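Side-chain contacts in UPF0201 protein MJ1564 (Methanocaldococcus jannaschii DSM 2661, PDB 2PZZ), which is of unknown function and, although it resembles RNA-binding proteins in structure, is thought unlikely to bind RNA: residues K49-E52 against K53-L57; A67-V70 against L71-M75; N113-I116 against M117-I120. All coordinates share one frame; numbering follows the deposited sequence.

The three contacts are local and lie one after another along the chain. Contacts 1 and 3 sit at helix starts, contact 2 at the end of helix 64-73. Contacts 2 and 3 meet directly, with centres about 13 Å apart: Arg68 CD lies 3.6 Å from Ile120 CG2, and Met75 SE is also 3.6 Å from Met117 CG. Contact 1 stands apart, its centre about 16 Å from that of contact 2 and about 15 Å from that of contact 3, but Lys55 forms a salt bridge with Asp122 of helix 116-123, which contact 3 begins. With the function unknown, none can be tied to a particular site.

Contact 1. Residues K49-E52 against K53-L57; sequences KSVE and KLKEL
Glu52 O lies obliquely off one face of the Glu56 carboxylate, 3.8 Å from Glu56 OE2. That is a loose approach of two oxygen-bearing groups and not a bond. The two carboxylates themselves stay apart, with Glu52 OE1 and Glu56 OE2 separated by 5.6 Å; like charges at that spacing would probably repel only mildly. The Glu52 carbonyl is engaged by the backbone instead: Glu56 N reaches Glu52 O in a bond of 3.1 Å.

One residue earlier, Lys55 N donates to Val51 O at 2.9 Å, which opens the helical bonding pattern. The side chain of Lys55 starts out past the same oxygen, with CG 3.1 Å from Val51 O. Because its CG is anti to the carbonyl carbon (chi1 -65°) and the chain is extended beyond it, Lys55 runs back across Val51. There the CE methylene of Lys55 presses on the Val51 methyl CG2 at 3.3 Å, tighter than an ordinary carbon contact. The ammonium passes on beyond the methyl to a salt bridge with Asp122.

Val51 occupies the N-cap position but carries no polar group to cap with. The preceding residue supplies one: Ser50 OG accepts from Glu52 N at 3.3 Å, the bond being nearly straight at 158°. This is an ST turn, and it gives an acceptor to an N-H of the first helical turn.

The turn carries the chain from strand 42-48 into helix 52-60. Val51 rests on Val4 of strand 3-10 and on Leu2, while Leu54, on the buried side, packs against Ile26 of helix 16-26 and against Val94.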
# COMPACT_ATOMS: atom_id res chain seq x y z
N LYS A 49 -23.27 6.40 8.27
CA LYS A 49 -24.21 7.36 7.70
C LYS A 49 -23.67 8.75 8.01
O LYS A 49 -24.30 9.76 7.71
CB LYS A 49 -25.59 7.20 8.35
CG LYS A 49 -26.14 5.79 8.28
CD LYS A 49 -26.62 5.45 6.88
CE LYS A 49 -28.11 5.79 6.69
NZ LYS A 49 -28.43 7.23 6.97
N SER A 50 -22.48 8.81 8.60
CA SER A 50 -21.90 10.09 8.96
C SER A 50 -20.62 10.43 8.22
O SER A 50 -19.69 9.65 8.22
CB SER A 50 -21.62 10.15 10.46
OG SER A 50 -20.86 11.31 10.77
N VAL A 51 -20.60 11.62 7.61
CA VAL A 51 -19.43 12.14 6.89
C VAL A 51 -18.95 13.39 7.64
O VAL A 51 -18.19 14.20 7.10
CB VAL A 51 -19.78 12.55 5.43
CG1 VAL A 51 -20.05 11.30 4.57
CG2 VAL A 51 -21.00 13.46 5.42
N GLU A 52 -19.41 13.53 8.88
CA GLU A 52 -19.03 14.68 9.70
C GLU A 52 -17.53 14.85 9.85
O GLU A 52 -16.99 15.92 9.62
CB GLU A 52 -19.68 14.56 11.09
CG GLU A 52 -21.16 14.93 11.11
CD GLU A 52 -21.87 14.42 12.35
OE1 GLU A 52 -21.33 14.58 13.47
OE2 GLU A 52 -22.98 13.85 12.20
N LYS A 53 -16.84 13.78 10.24
CA LYS A 53 -15.40 13.86 10.41
C LYS A 53 -14.72 14.24 9.09
O LYS A 53 -13.85 15.11 9.05
CB LYS A 53 -14.86 12.52 10.92
CG LYS A 53 -13.36 12.50 11.19
CD LYS A 53 -12.97 13.49 12.28
CE LYS A 53 -11.56 13.23 12.78
NZ LYS A 53 -11.13 14.24 13.79
N LEU A 54 -15.12 13.58 8.00
CA LEU A 54 -14.55 13.88 6.69
C LEU A 54 -14.70 15.37 6.36
O LEU A 54 -13.75 16.01 5.89
CB LEU A 54 -15.24 13.04 5.59
CG LEU A 54 -14.91 13.36 4.13
CD1 LEU A 54 -13.42 13.18 3.89
CD2 LEU A 54 -15.73 12.45 3.19
N LYS A 55 -15.89 15.92 6.62
CA LYS A 55 -16.13 17.33 6.33
C LYS A 55 -15.22 18.26 7.13
O LYS A 55 -14.78 19.29 6.63
CB LYS A 55 -17.59 17.69 6.64
CG LYS A 55 -18.59 16.99 5.75
CD LYS A 55 -20.00 17.43 6.06
CE LYS A 55 -21.00 16.76 5.12
NZ LYS A 55 -22.43 17.03 5.48
N GLU A 56 -14.94 17.89 8.37
CA GLU A 56 -14.05 18.69 9.21
C GLU A 56 -12.64 18.69 8.64
O GLU A 56 -12.02 19.74 8.51
CB GLU A 56 -13.98 18.11 10.63
CG GLU A 56 -15.21 18.30 11.47
CD GLU A 56 -15.15 17.45 12.73
OE1 GLU A 56 -14.04 17.26 13.27
OE2 GLU A 56 -16.22 16.97 13.18
N LEU A 57 -12.14 17.50 8.30
CA LEU A 57 -10.79 17.38 7.79
C LEU A 57 -10.58 18.12 6.48
O LEU A 57 -9.52 18.72 6.27
CB LEU A 57 -10.41 15.91 7.64
CG LEU A 57 -10.45 15.12 8.96
CD1 LEU A 57 -10.19 13.66 8.69
CD2 LEU A 57 -9.41 15.68 9.94

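Contact 2. Residues A67-V70 against L71-M75; sequences ARMV and LEKGM
Arg68 and Glu72, one helical turn apart, form the salt bridge of this contact. Arg68 NE donates to Glu72 OE2 at 2.6 Å, using the anti side of that oxygen and arriving 21° out of the carboxylate plane. This single bond joins the two flat groups, whose planes stand 52° apart. The bend of Arg68 at its second torsion turns NE back toward Glu72. NH1 is taken up by Ala124 O, which pins the guanidinium at a second point, and Arg126 makes a long, weak ion pair with Glu72.

Two van der Waals contacts set carbon against a polar atom. Selenomethionine Met69 and Lys73 run side by side in the same direction, and the methyl CE of Met69 comes within 3.1 Å of the ammonium nitrogen, Lys73 NZ. On another face of the helix Leu71 CG sits 3.0 Å from Ala67 O, leaning on the carbonyl of the preceding turn.

Backbone bonds hold the turn together, from Leu71 N to Ala67 O (2.9 Å) down to Gly74 N to Val70 O (3.2 Å). That last one is more bent, at 139°, as Gly74 is where the chain departs from helical geometry. Met75 N still bonds to Glu72 O.

The segment is the end of helix 64-73. Val70 and Leu71 pack on Phe82 of strand 79-84, while Leu71 O accepts from Thr80 and Gly74 pairs with Lys81. Arg68 and Leu71 both lie against helix 116-123.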
# COMPACT_ATOMS: atom_id res chain seq x y z
N ALA A 67 -11.34 18.14 -3.08
CA ALA A 67 -12.41 17.22 -2.76
C ALA A 67 -13.60 17.39 -3.70
O ALA A 67 -14.15 16.42 -4.20
CB ALA A 67 -12.85 17.40 -1.31
N ARG A 68 -13.98 18.64 -3.96
CA ARG A 68 -15.11 18.92 -4.84
C ARG A 68 -14.88 18.32 -6.23
O ARG A 68 -15.77 17.70 -6.80
CB ARG A 68 -15.33 20.43 -4.96
CG ARG A 68 -16.50 20.83 -5.85
CD ARG A 68 -17.81 20.10 -5.50
NE ARG A 68 -18.92 20.75 -6.19
CZ ARG A 68 -19.50 21.86 -5.76
NH1 ARG A 68 -19.10 22.43 -4.63
NH2 ARG A 68 -20.43 22.45 -6.51
N MSE A 69 -13.68 18.50 -6.76
CA MSE A 69 -13.35 17.99 -8.07
C MSE A 69 -13.41 16.46 -8.07
O MSE A 69 -13.98 15.85 -8.98
CB MSE A 69 -11.95 18.44 -8.49
CG MSE A 69 -11.60 18.08 -9.93
SE MSE A 69 -9.70 18.19 -10.31
CE MSE A 69 -9.28 16.32 -9.98
N VAL A 70 -12.82 15.83 -7.05
CA VAL A 70 -12.82 14.37 -6.98
C VAL A 70 -14.23 13.78 -6.83
O VAL A 70 -14.56 12.78 -7.46
CB VAL A 70 -11.93 13.87 -5.82
CG1 VAL A 70 -12.05 12.36 -5.68
CG2 VAL A 70 -10.46 14.27 -6.08
N LEU A 71 -15.05 14.41 -6.01
CA LEU A 71 -16.42 13.93 -5.80
C LEU A 71 -17.27 14.05 -7.07
O LEU A 71 -18.06 13.16 -7.38
CB LEU A 71 -17.07 14.67 -4.64
CG LEU A 71 -16.33 14.51 -3.30
CD1 LEU A 71 -17.08 15.20 -2.17
CD2 LEU A 71 -16.16 13.03 -3.01
N GLU A 72 -17.13 15.15 -7.80
CA GLU A 72 -17.93 15.31 -9.01
C GLU A 72 -17.47 14.33 -10.08
O GLU A 72 -18.29 13.75 -10.79
CB GLU A 72 -17.83 16.73 -9.54
CG GLU A 72 -18.54 17.73 -8.68
CD GLU A 72 -18.61 19.08 -9.34
OE1 GLU A 72 -18.27 19.16 -10.54
OE2 GLU A 72 -19.01 20.06 -8.67
N LYS A 73 -16.16 14.11 -10.15
CA LYS A 73 -15.58 13.18 -11.11
C LYS A 73 -16.05 11.74 -10.91
O LYS A 73 -16.16 10.98 -11.88
CB LYS A 73 -14.06 13.24 -11.03
CG LYS A 73 -13.32 12.27 -11.93
CD LYS A 73 -11.82 12.58 -11.94
CE LYS A 73 -11.57 14.04 -12.33
NZ LYS A 73 -10.13 14.43 -12.34
N GLY A 74 -16.32 11.36 -9.66
CA GLY A 74 -16.76 10.00 -9.38
C GLY A 74 -18.28 9.92 -9.24
O GLY A 74 -18.84 8.89 -8.90
N MSE A 75 -18.94 11.03 -9.54
CA MSE A 75 -20.39 11.12 -9.43
C MSE A 75 -21.22 10.40 -10.49
O MSE A 75 -20.90 10.38 -11.67
CB MSE A 75 -20.79 12.60 -9.42
CG MSE A 75 -22.29 12.84 -9.36
SE MSE A 75 -22.70 14.70 -8.99
CE MSE A 75 -22.12 15.50 -10.66

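Contact 3. Residues N113-I116 against M117-I120; sequences NEDI and MKII
Asp115 caps the helix that begins just after it, its OD1 accepting from Met117 N at 3.2 Å. With CG anti to the backbone N (chi1 -176°), the carboxylate folds forward alongside Met117. The N-H nevertheless comes from above the carboxylate, 48° out of its plane. A negative charge at this N-cap is likely to be welcomed by the helix dipole. Lys118 lies near as well, though its NZ stays 5.7 Å from Asp115 OD2, too far for a salt bridge.

Backbone bonds continue the cap. Asp115 O takes two donors: Ile119 N, at 3.1 Å, and Lys118 N, whose bond is weak and strongly bent (127°). Ile120 N then closes the next turn on Ile116 O, also at 3.1 Å.

The nonpolar contact is carried by Ile116 and Ile120, whose chains slant across each other so that their CD1 methyls meet at 3.6 Å. The CD1 of Ile116 also touches Ile120 CG1. An alanine at Ile116 would lack everything beyond CB, and Ile120 CD1 and CG1 would probably be left without the methyl they pack on, opening a gap on the buried side of the first turn. Farther out, the chains of Glu114 and Ile119 cross at about a right angle, and OE1 of Glu114 touches the CD1 methyl of Ile119 at 3.8 Å.

This is the start of helix 116-123, reached by a loop from strand 104-109. Ile116, Met117 and Ile120 all touch Met75, Ile120 packs on Leu71 of helix 64-73, and Ile119 rests on Leu2 near the N-terminus.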
# COMPACT_ATOMS: atom_id res chain seq x y z
N ASN A 113 -34.68 10.37 -1.15
CA ASN A 113 -35.12 11.74 -0.88
C ASN A 113 -33.98 12.75 -0.85
O ASN A 113 -34.20 13.93 -0.57
CB ASN A 113 -35.91 11.80 0.42
CG ASN A 113 -37.01 10.76 0.47
OD1 ASN A 113 -37.82 10.65 -0.46
ND2 ASN A 113 -37.05 9.99 1.55
N GLU A 114 -32.78 12.27 -1.15
CA GLU A 114 -31.59 13.12 -1.18
C GLU A 114 -31.13 13.36 -2.62
O GLU A 114 -31.36 12.53 -3.50
CB GLU A 114 -30.45 12.46 -0.40
CG GLU A 114 -30.63 12.41 1.12
CD GLU A 114 -30.52 13.78 1.77
OE1 GLU A 114 -30.12 14.74 1.08
OE2 GLU A 114 -30.83 13.88 2.98
N ASP A 115 -30.48 14.49 -2.85
CA ASP A 115 -29.94 14.84 -4.16
C ASP A 115 -28.42 14.68 -3.99
O ASP A 115 -27.82 15.35 -3.16
CB ASP A 115 -30.27 16.29 -4.52
CG ASP A 115 -29.82 16.68 -5.92
OD1 ASP A 115 -28.97 15.98 -6.50
OD2 ASP A 115 -30.32 17.70 -6.45
N ILE A 116 -27.82 13.79 -4.78
CA ILE A 116 -26.38 13.53 -4.67
C ILE A 116 -25.51 14.78 -4.85
O ILE A 116 -24.49 14.92 -4.18
CB ILE A 116 -25.94 12.41 -5.66
CG1 ILE A 116 -24.77 11.62 -5.07
CG2 ILE A 116 -25.59 13.00 -7.03
CD1 ILE A 116 -23.48 12.38 -5.00
N MSE A 117 -25.92 15.69 -5.72
CA MSE A 117 -25.15 16.91 -5.95
C MSE A 117 -25.21 17.83 -4.74
O MSE A 117 -24.27 18.57 -4.48
CB MSE A 117 -25.65 17.67 -7.19
CG MSE A 117 -24.64 17.72 -8.33
SE MSE A 117 -22.96 18.59 -7.87
CE MSE A 117 -23.34 20.36 -8.57
N LYS A 118 -26.32 17.80 -4.00
CA LYS A 118 -26.45 18.63 -2.81
C LYS A 118 -25.57 18.07 -1.71
O LYS A 118 -25.04 18.81 -0.89
CB LYS A 118 -27.90 18.70 -2.34
CG LYS A 118 -28.73 19.75 -3.08
CD LYS A 118 -30.12 19.91 -2.46
CE LYS A 118 -30.90 21.02 -3.15
NZ LYS A 118 -32.19 21.31 -2.45
N ILE A 119 -25.43 16.74 -1.70
CA ILE A 119 -24.59 16.07 -0.71
C ILE A 119 -23.16 16.56 -0.92
O ILE A 119 -22.45 16.91 0.03
CB ILE A 119 -24.61 14.53 -0.92
CG1 ILE A 119 -26.01 13.97 -0.64
CG2 ILE A 119 -23.55 13.86 -0.04
CD1 ILE A 119 -26.39 14.02 0.80
N ILE A 120 -22.76 16.59 -2.19
CA ILE A 120 -21.41 17.01 -2.56
C ILE A 120 -21.13 18.47 -2.26
O ILE A 120 -20.04 18.80 -1.79
CB ILE A 120 -21.13 16.72 -4.05
CG1 ILE A 120 -21.13 15.20 -4.27
CG2 ILE A 120 -19.79 17.32 -4.46
CD1 ILE A 120 -20.86 14.79 -5.71